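Local coordinates for Peptide/nickel transport system substrate-binding protein (Listeria monocytogenes serotype 1/2a, PDB 5KZT) that binds peptides and, as an OppA-type member of the bacterial solute-binding protein 5 family, probably delivers them for transport across the membrane, at residues Lys508-Asn513 / Tyr519-Thr524; Gly192-Lys197 / Asp218-Lys223; Asn40-Thr45 / Ala162-Phe167. One frame throughout, in Å; residues are numbered along the deposited sequence.

Followed from the N terminus, the three contacts close one after another, and none nests in or crosses another. Contact 3 closes the longest loop: the helix 36-45 end meets the turn 162-167 after 116 intervening residues. Contact 2 spans 20 residues and packs the edge strand 194-197 against the connection leading into strand 224-229. Contact 1, near the C terminus, is a hairpin with five residues between its segments. Helix 36-45 joins all three: Gln44 bonds through its side chain to the backbone of Tyr519 and Tyr521, and through its O to Phe194 N. Lys522 packs on Pro193 and Val220, so the C-terminal hairpin also rests directly on contact 2.

Contact 1. Residues Lys508-Asn513 / Tyr519-Thr524; sequences KNLQKN and YTYKET
Lys512 lies over the ring of Tyr519 in a two-stranded antiparallel beta hairpin, where they form a non-hydrogen-bonded pair. Lys512 CB meets Tyr519 CE2 at 4.1 Å. With CG anti to the backbone N (chi1 178°) and a bend at chi2, the chain runs across the ring, and CD makes a CH-pi contact over the face, 3.4 Å from Tyr519 CZ. CE passes near CZ and OH. NZ donates to Asn513 O at 2.8 Å and to Asp518 O, too far from the ring for more than a weak cation-pi attraction. Lysine suits the place: an apolar stem for the ring, a charge for these two carbonyls. The tyrosine hydroxyl bonds to Arg247. Leu510 CG rests against Tyr519, and its CD1 lies at the edge of the neighbouring ring, 3.8 Å from Tyr521 CD1.

Thr520 N donates to Gln511 O at 3.0 Å. Gln511 NE2, also bonded to Leu52 O, gives a coplanar bond to Asn513 OD1, helping to fix that amide; Asn513 ND2 bonds Pro517 O and, nearly straight at 173°, Thr520 OG1 at 2.9 Å. Thr524 OG1 donates to Asn509 O at 2.8 Å, from 39° above the carbonyl plane.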
# COMPACT_ATOMS: atom_id res chain seq x y z
N LYS A 508 9.15 18.52 13.95
CA LYS A 508 8.29 18.15 15.07
C LYS A 508 6.92 17.71 14.57
O LYS A 508 6.43 18.21 13.55
CB LYS A 508 8.10 19.36 15.99
CG LYS A 508 9.38 19.84 16.65
CD LYS A 508 9.82 18.84 17.72
CE LYS A 508 10.87 19.41 18.64
NZ LYS A 508 12.19 19.46 17.96
N ASN A 509 6.30 16.76 15.27
CA ASN A 509 4.93 16.30 14.94
C ASN A 509 4.77 15.73 13.51
O ASN A 509 3.78 15.98 12.82
CB ASN A 509 3.91 17.43 15.24
CG ASN A 509 3.02 17.09 16.42
OD1 ASN A 509 2.32 16.09 16.38
ND2 ASN A 509 3.07 17.88 17.48
N LEU A 510 5.77 14.97 13.08
CA LEU A 510 5.70 14.23 11.82
C LEU A 510 4.86 12.98 12.08
O LEU A 510 5.33 12.04 12.69
CB LEU A 510 7.09 13.86 11.31
CG LEU A 510 7.16 13.10 9.98
CD1 LEU A 510 6.62 13.98 8.86
CD2 LEU A 510 8.58 12.64 9.67
N GLN A 511 3.61 12.99 11.65
CA GLN A 511 2.74 11.86 11.98
C GLN A 511 2.95 10.71 11.02
O GLN A 511 2.67 10.83 9.84
CB GLN A 511 1.27 12.29 11.94
CG GLN A 511 0.31 11.16 12.20
CD GLN A 511 -1.09 11.68 12.45
OE1 GLN A 511 -1.28 12.58 13.29
NE2 GLN A 511 -2.06 11.15 11.74
N LYS A 512 3.45 9.59 11.56
CA LYS A 512 3.54 8.34 10.83
C LYS A 512 2.29 7.53 11.14
O LYS A 512 2.07 7.15 12.28
CB LYS A 512 4.80 7.55 11.22
CG LYS A 512 4.97 6.18 10.53
CD LYS A 512 5.33 6.33 9.06
CE LYS A 512 5.17 5.03 8.30
NZ LYS A 512 3.75 4.69 8.03
N ASN A 513 1.49 7.27 10.13
CA ASN A 513 0.29 6.47 10.33
C ASN A 513 0.61 4.98 10.38
O ASN A 513 1.42 4.51 9.59
CB ASN A 513 -0.69 6.79 9.22
CG ASN A 513 -1.10 8.26 9.25
OD1 ASN A 513 -1.43 8.78 10.31
ND2 ASN A 513 -1.06 8.94 8.11
N TYR A 519 1.96 8.95 5.81
CA TYR A 519 2.17 10.14 6.64
C TYR A 519 1.00 11.10 6.58
O TYR A 519 0.21 11.09 5.62
CB TYR A 519 3.45 10.87 6.22
CG TYR A 519 4.69 10.07 6.51
CD1 TYR A 519 5.20 9.16 5.58
CD2 TYR A 519 5.36 10.21 7.73
CE1 TYR A 519 6.35 8.43 5.85
CE2 TYR A 519 6.50 9.45 8.02
CZ TYR A 519 6.99 8.57 7.08
OH TYR A 519 8.14 7.83 7.36
N THR A 520 0.88 11.91 7.62
CA THR A 520 -0.03 13.05 7.63
C THR A 520 0.81 14.25 8.06
O THR A 520 1.25 14.31 9.21
CB THR A 520 -1.21 12.84 8.57
OG1 THR A 520 -1.94 11.67 8.16
CG2 THR A 520 -2.14 14.07 8.56
N TYR A 521 1.04 15.17 7.12
CA TYR A 521 1.86 16.35 7.38
C TYR A 521 1.08 17.52 7.95
O TYR A 521 1.68 18.55 8.26
CB TYR A 521 2.55 16.83 6.10
CG TYR A 521 3.34 15.77 5.37
CD1 TYR A 521 4.21 14.90 6.05
CD2 TYR A 521 3.24 15.65 4.00
CE1 TYR A 521 4.93 13.93 5.37
CE2 TYR A 521 3.97 14.69 3.31
CZ TYR A 521 4.81 13.83 3.99
OH TYR A 521 5.50 12.87 3.27
N LYS A 522 -0.24 17.36 8.09
CA LYS A 522 -1.18 18.43 8.46
C LYS A 522 -0.65 19.31 9.59
O LYS A 522 -0.66 20.52 9.43
CB LYS A 522 -2.54 17.84 8.86
CG LYS A 522 -3.60 18.84 9.26
CD LYS A 522 -4.88 18.14 9.67
CE LYS A 522 -5.81 19.11 10.37
NZ LYS A 522 -7.14 18.52 10.64
N GLU A 523 -0.21 18.72 10.70
CA GLU A 523 0.17 19.49 11.90
C GLU A 523 1.66 19.42 12.20
O GLU A 523 2.10 19.80 13.28
CB GLU A 523 -0.65 19.03 13.11
CG GLU A 523 -2.16 19.15 12.90
CD GLU A 523 -2.96 19.07 14.20
OE1 GLU A 523 -2.76 19.89 15.10
OE2 GLU A 523 -3.85 18.20 14.31
N THR A 524 2.43 18.95 11.23
CA THR A 524 3.88 18.99 11.30
C THR A 524 4.36 20.43 11.31
O THR A 524 3.76 21.31 10.69
CB THR A 524 4.46 18.21 10.11
OG1 THR A 524 3.89 16.90 10.15
CG2 THR A 524 5.98 18.12 10.14

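Contact 2. Residues Gly192-Lys197 / Asp218-Lys223; sequences GPFELK and DKVKLK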
# COMPACT_ATOMS: atom_id res chain seq x y z
N GLY A 192 -8.09 19.01 1.21
CA GLY A 192 -7.28 18.62 2.36
C GLY A 192 -6.39 19.77 2.81
O GLY A 192 -6.52 20.88 2.32
N PRO A 193 -5.48 19.50 3.76
CA PRO A 193 -4.59 20.55 4.28
C PRO A 193 -3.71 21.27 3.26
O PRO A 193 -3.35 22.44 3.48
CB PRO A 193 -3.72 19.81 5.31
CG PRO A 193 -4.54 18.63 5.72
CD PRO A 193 -5.42 18.27 4.57
N PHE A 194 -3.34 20.57 2.18
CA PHE A 194 -2.42 21.09 1.19
C PHE A 194 -3.01 21.01 -0.22
O PHE A 194 -3.89 20.18 -0.50
CB PHE A 194 -1.11 20.32 1.27
CG PHE A 194 -0.42 20.45 2.60
CD1 PHE A 194 0.37 21.55 2.88
CD2 PHE A 194 -0.57 19.48 3.57
CE1 PHE A 194 0.99 21.69 4.12
CE2 PHE A 194 0.03 19.62 4.83
CZ PHE A 194 0.84 20.72 5.09
N GLU A 195 -2.59 21.93 -1.07
CA GLU A 195 -2.75 21.81 -2.51
C GLU A 195 -1.47 21.21 -3.10
O GLU A 195 -0.38 21.50 -2.58
CB GLU A 195 -2.93 23.18 -3.13
CG GLU A 195 -4.11 23.94 -2.60
CD GLU A 195 -4.35 25.20 -3.40
OE1 GLU A 195 -3.54 26.15 -3.28
OE2 GLU A 195 -5.36 25.23 -4.13
N LEU A 196 -1.59 20.43 -4.17
CA LEU A 196 -0.44 19.95 -4.95
C LEU A 196 -0.14 20.93 -6.07
O LEU A 196 -1.05 21.38 -6.75
CB LEU A 196 -0.67 18.54 -5.52
CG LEU A 196 0.54 17.78 -6.08
CD1 LEU A 196 1.49 17.37 -4.96
CD2 LEU A 196 0.12 16.53 -6.84
N LYS A 197 1.14 21.26 -6.24
CA LYS A 197 1.61 22.12 -7.32
C LYS A 197 2.83 21.47 -7.95
O LYS A 197 3.46 20.61 -7.34
CB LYS A 197 2.06 23.50 -6.78
CG LYS A 197 0.98 24.33 -6.13
CD LYS A 197 -0.04 24.84 -7.13
CE LYS A 197 -1.04 25.80 -6.51
NZ LYS A 197 -2.43 25.51 -6.97
N ASP A 218 -6.16 26.63 10.15
CA ASP A 218 -5.49 27.23 11.31
C ASP A 218 -4.57 26.25 12.08
O ASP A 218 -3.68 26.68 12.82
CB ASP A 218 -6.50 27.89 12.25
CG ASP A 218 -7.08 29.21 11.68
OD1 ASP A 218 -6.60 29.74 10.64
OD2 ASP A 218 -8.03 29.73 12.30
N LYS A 219 -4.78 24.95 11.92
CA LYS A 219 -3.90 23.95 12.51
C LYS A 219 -2.72 23.57 11.60
O LYS A 219 -1.86 22.81 12.02
CB LYS A 219 -4.69 22.70 12.86
CG LYS A 219 -5.82 22.97 13.84
CD LYS A 219 -6.25 21.70 14.53
CE LYS A 219 -7.24 22.04 15.63
NZ LYS A 219 -7.82 20.78 16.16
N VAL A 220 -2.72 24.03 10.36
CA VAL A 220 -1.64 23.71 9.41
C VAL A 220 -0.57 24.77 9.59
O VAL A 220 -0.87 25.96 9.49
CB VAL A 220 -2.15 23.66 7.95
CG1 VAL A 220 -1.04 23.21 7.01
CG2 VAL A 220 -3.34 22.71 7.84
N LYS A 221 0.65 24.34 9.87
CA LYS A 221 1.77 25.26 10.18
C LYS A 221 2.79 25.39 9.07
O LYS A 221 3.43 26.42 8.94
CB LYS A 221 2.49 24.82 11.47
CG LYS A 221 1.60 24.75 12.72
CD LYS A 221 0.70 25.98 12.87
CE LYS A 221 -0.41 25.82 13.91
NZ LYS A 221 0.06 26.14 15.29
N LEU A 222 2.98 24.33 8.30
CA LEU A 222 3.89 24.36 7.15
C LEU A 222 3.26 25.15 6.01
O LEU A 222 2.14 24.84 5.60
CB LEU A 222 4.22 22.95 6.69
CG LEU A 222 5.12 22.17 7.65
CD1 LEU A 222 5.17 20.70 7.25
CD2 LEU A 222 6.50 22.80 7.71
N LYS A 223 3.96 26.15 5.50
CA LYS A 223 3.46 26.84 4.32
C LYS A 223 3.74 26.05 3.02
O LYS A 223 2.99 26.15 2.07
CB LYS A 223 3.97 28.29 4.27
CG LYS A 223 5.41 28.46 3.91
CD LYS A 223 5.86 29.90 4.18
CE LYS A 223 7.31 30.06 3.81
NZ LYS A 223 7.80 31.43 3.99
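Val220 packs against Pro193 and Phe194 with both of its methyl groups, and these apolar touches make up most of the contact. Because CG1 stands anti to the backbone N (chi1 -175°) and CG2 anti to the carbonyl carbon, the two branches diverge: CG1 goes to the aromatic ring, lying 3.7 Å from Phe194 CZ, while CG2 meets Pro193 CB at 3.9 Å. A beta-branched residue suits such a fork, since one short side chain fills the angle between a ring and a proline. Leu222 adds a looser touch, its CB 4.3 Å from Phe194 CE1.

The polar element is weaker. Leu222 O sits at the edge of the Phe194 ring, near its plane and 3.7 Å from CE1, and this buried carbonyl has no hydrogen-bond partner in the model. The slightly positive hydrogens of the aromatic rim probably compensate for it in part. No hydrogen bond joins the two segments; the backbone of Phe194 bonds instead to Gln44 of helix 36-45, and Val220 O is taken by Lys210 NZ.

In this protein of the type 2 periplasmic-binding-protein family, the contact links the start of edge strand 194-197 to the connection entering strand 224-229. With strand 205-210 between them, these strands follow one another in antiparallel order, a beta meander within a mixed sheet.

Contact 3. Residues Asn40-Thr45 / Ala162-Phe167; sequences NVVNQT and AFPTFF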
# COMPACT_ATOMS: atom_id res chain seq x y z
N ASN A 40 -0.06 8.40 -0.36
CA ASN A 40 0.51 9.41 0.55
C ASN A 40 0.29 10.83 0.01
O ASN A 40 -0.07 11.70 0.78
CB ASN A 40 1.99 9.16 0.77
CG ASN A 40 2.57 10.03 1.87
OD1 ASN A 40 2.16 9.96 3.03
ND2 ASN A 40 3.51 10.89 1.49
N VAL A 41 0.45 11.04 -1.29
CA VAL A 41 0.15 12.36 -1.91
C VAL A 41 -1.31 12.78 -1.67
O VAL A 41 -1.57 13.84 -1.09
CB VAL A 41 0.46 12.39 -3.43
CG1 VAL A 41 -0.04 13.68 -4.09
CG2 VAL A 41 1.95 12.25 -3.66
N VAL A 42 -2.26 11.95 -2.08
CA VAL A 42 -3.66 12.31 -1.93
C VAL A 42 -4.09 12.44 -0.46
O VAL A 42 -5.03 13.19 -0.16
CB VAL A 42 -4.64 11.40 -2.71
CG1 VAL A 42 -4.33 11.42 -4.19
CG2 VAL A 42 -4.66 9.99 -2.16
N ASN A 43 -3.40 11.76 0.46
CA ASN A 43 -3.69 11.98 1.89
C ASN A 43 -3.40 13.40 2.41
O ASN A 43 -4.00 13.83 3.40
CB ASN A 43 -2.97 10.98 2.77
CG ASN A 43 -3.59 10.91 4.15
OD1 ASN A 43 -4.80 10.72 4.29
ND2 ASN A 43 -2.77 11.08 5.19
N GLN A 44 -2.49 14.11 1.75
CA GLN A 44 -2.18 15.49 2.14
C GLN A 44 -3.11 16.51 1.50
O GLN A 44 -3.34 17.60 2.06
CB GLN A 44 -0.75 15.86 1.75
CG GLN A 44 0.30 14.78 1.98
CD GLN A 44 0.26 14.14 3.35
OE1 GLN A 44 0.02 14.81 4.36
NE2 GLN A 44 0.52 12.85 3.41
N THR A 45 -3.60 16.17 0.31
CA THR A 45 -4.32 17.10 -0.56
C THR A 45 -5.83 16.92 -0.52
O THR A 45 -6.58 17.77 -0.98
CB THR A 45 -3.82 16.98 -2.01
OG1 THR A 45 -4.08 15.69 -2.53
CG2 THR A 45 -2.33 17.19 -2.09
N ALA A 162 -11.40 6.58 6.41
CA ALA A 162 -10.14 7.31 6.39
C ALA A 162 -9.21 6.92 5.21
O ALA A 162 -8.08 7.42 5.13
CB ALA A 162 -9.42 7.07 7.71
N PHE A 163 -9.66 6.06 4.32
CA PHE A 163 -8.82 5.55 3.24
C PHE A 163 -9.16 6.26 1.93
O PHE A 163 -10.34 6.49 1.64
CB PHE A 163 -8.99 4.03 3.12
CG PHE A 163 -7.95 3.39 2.28
CD1 PHE A 163 -6.67 3.17 2.78
CD2 PHE A 163 -8.22 3.03 0.95
CE1 PHE A 163 -5.68 2.61 1.98
CE2 PHE A 163 -7.24 2.45 0.16
CZ PHE A 163 -5.96 2.25 0.68
N PRO A 164 -8.15 6.64 1.11
CA PRO A 164 -8.44 7.50 -0.04
C PRO A 164 -9.55 7.09 -1.03
O PRO A 164 -10.21 7.97 -1.57
CB PRO A 164 -7.08 7.59 -0.73
CG PRO A 164 -6.15 7.63 0.42
CD PRO A 164 -6.69 6.55 1.33
N THR A 165 -9.77 5.80 -1.22
CA THR A 165 -10.81 5.33 -2.14
C THR A 165 -12.22 5.78 -1.73
O THR A 165 -13.11 5.89 -2.57
CB THR A 165 -10.79 3.78 -2.29
OG1 THR A 165 -9.46 3.29 -2.11
CG2 THR A 165 -11.32 3.36 -3.68
N PHE A 166 -12.40 6.05 -0.44
CA PHE A 166 -13.65 6.52 0.13
C PHE A 166 -13.72 8.06 0.29
O PHE A 166 -14.69 8.58 0.82
CB PHE A 166 -13.85 5.86 1.51
CG PHE A 166 -14.08 4.38 1.43
CD1 PHE A 166 -13.03 3.51 1.20
CD2 PHE A 166 -15.36 3.86 1.57
CE1 PHE A 166 -13.26 2.13 1.11
CE2 PHE A 166 -15.58 2.47 1.49
CZ PHE A 166 -14.53 1.63 1.26
N PHE A 167 -12.71 8.79 -0.19
CA PHE A 167 -12.75 10.25 -0.19
C PHE A 167 -13.78 10.74 -1.20
O PHE A 167 -14.02 10.05 -2.19
CB PHE A 167 -11.38 10.82 -0.56
CG PHE A 167 -10.31 10.66 0.50
CD1 PHE A 167 -10.53 9.96 1.70
CD2 PHE A 167 -9.05 11.19 0.27
CE1 PHE A 167 -9.53 9.82 2.64
CE2 PHE A 167 -8.05 11.07 1.22
CZ PHE A 167 -8.28 10.38 2.40
O HOH W 1 -6.95 9.86 5.80
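Val42, on the last turns of helix 36-45, presses its CG2 methyl against the ring of Pro164, 3.7 Å from CB and almost as near CG. This is the apolar part of the contact. With CG1 anti to the carbonyl carbon (chi1 -59°), CG2 is left between the backbone N and the carbonyl carbon and faces the proline. Pro164 begins a short 3-10 turn, where its restricted phi, here -52°, suits the first residue, and its CB and CG offer the methyl an apolar surface; the same proline also touches Leu39 and Pro517.

The second kind of interaction is between oxygens and an aromatic edge. Phe167 points its rim at the helix: Val42 O lies 3.9 Å from CE2 and Asn43 OD1 4.0 Å from CZ, both in the plane of the ring. The Asn43 amide is nearly coplanar with it, the planes 29° apart. One face of the ring is filled from its own segment, with Pro164 CA over its centre, 3.5 Å above the plane.

Hydrogen bonding across the contact is indirect. A water lies 2.8 Å from Asn43 OD1 and equally near Ala162 O, though other acceptors compete for its protons. The other end of the amide, ND2, bonds to Tyr519 O, which leaves OD1 turned toward the water and the ring; asparagine, with a donor and an acceptor on one flat group, suits this double task.

Without a direct hydrogen bond, cohesion between helix and turn probably rests on the Val42-Pro164 touch, the water bridge and weak attraction between oxygens and ring edge. The partly positive ring hydrogens probably complement the two oxygens, of which Val42 O also accepts a weak backbone bond from Thr45 N.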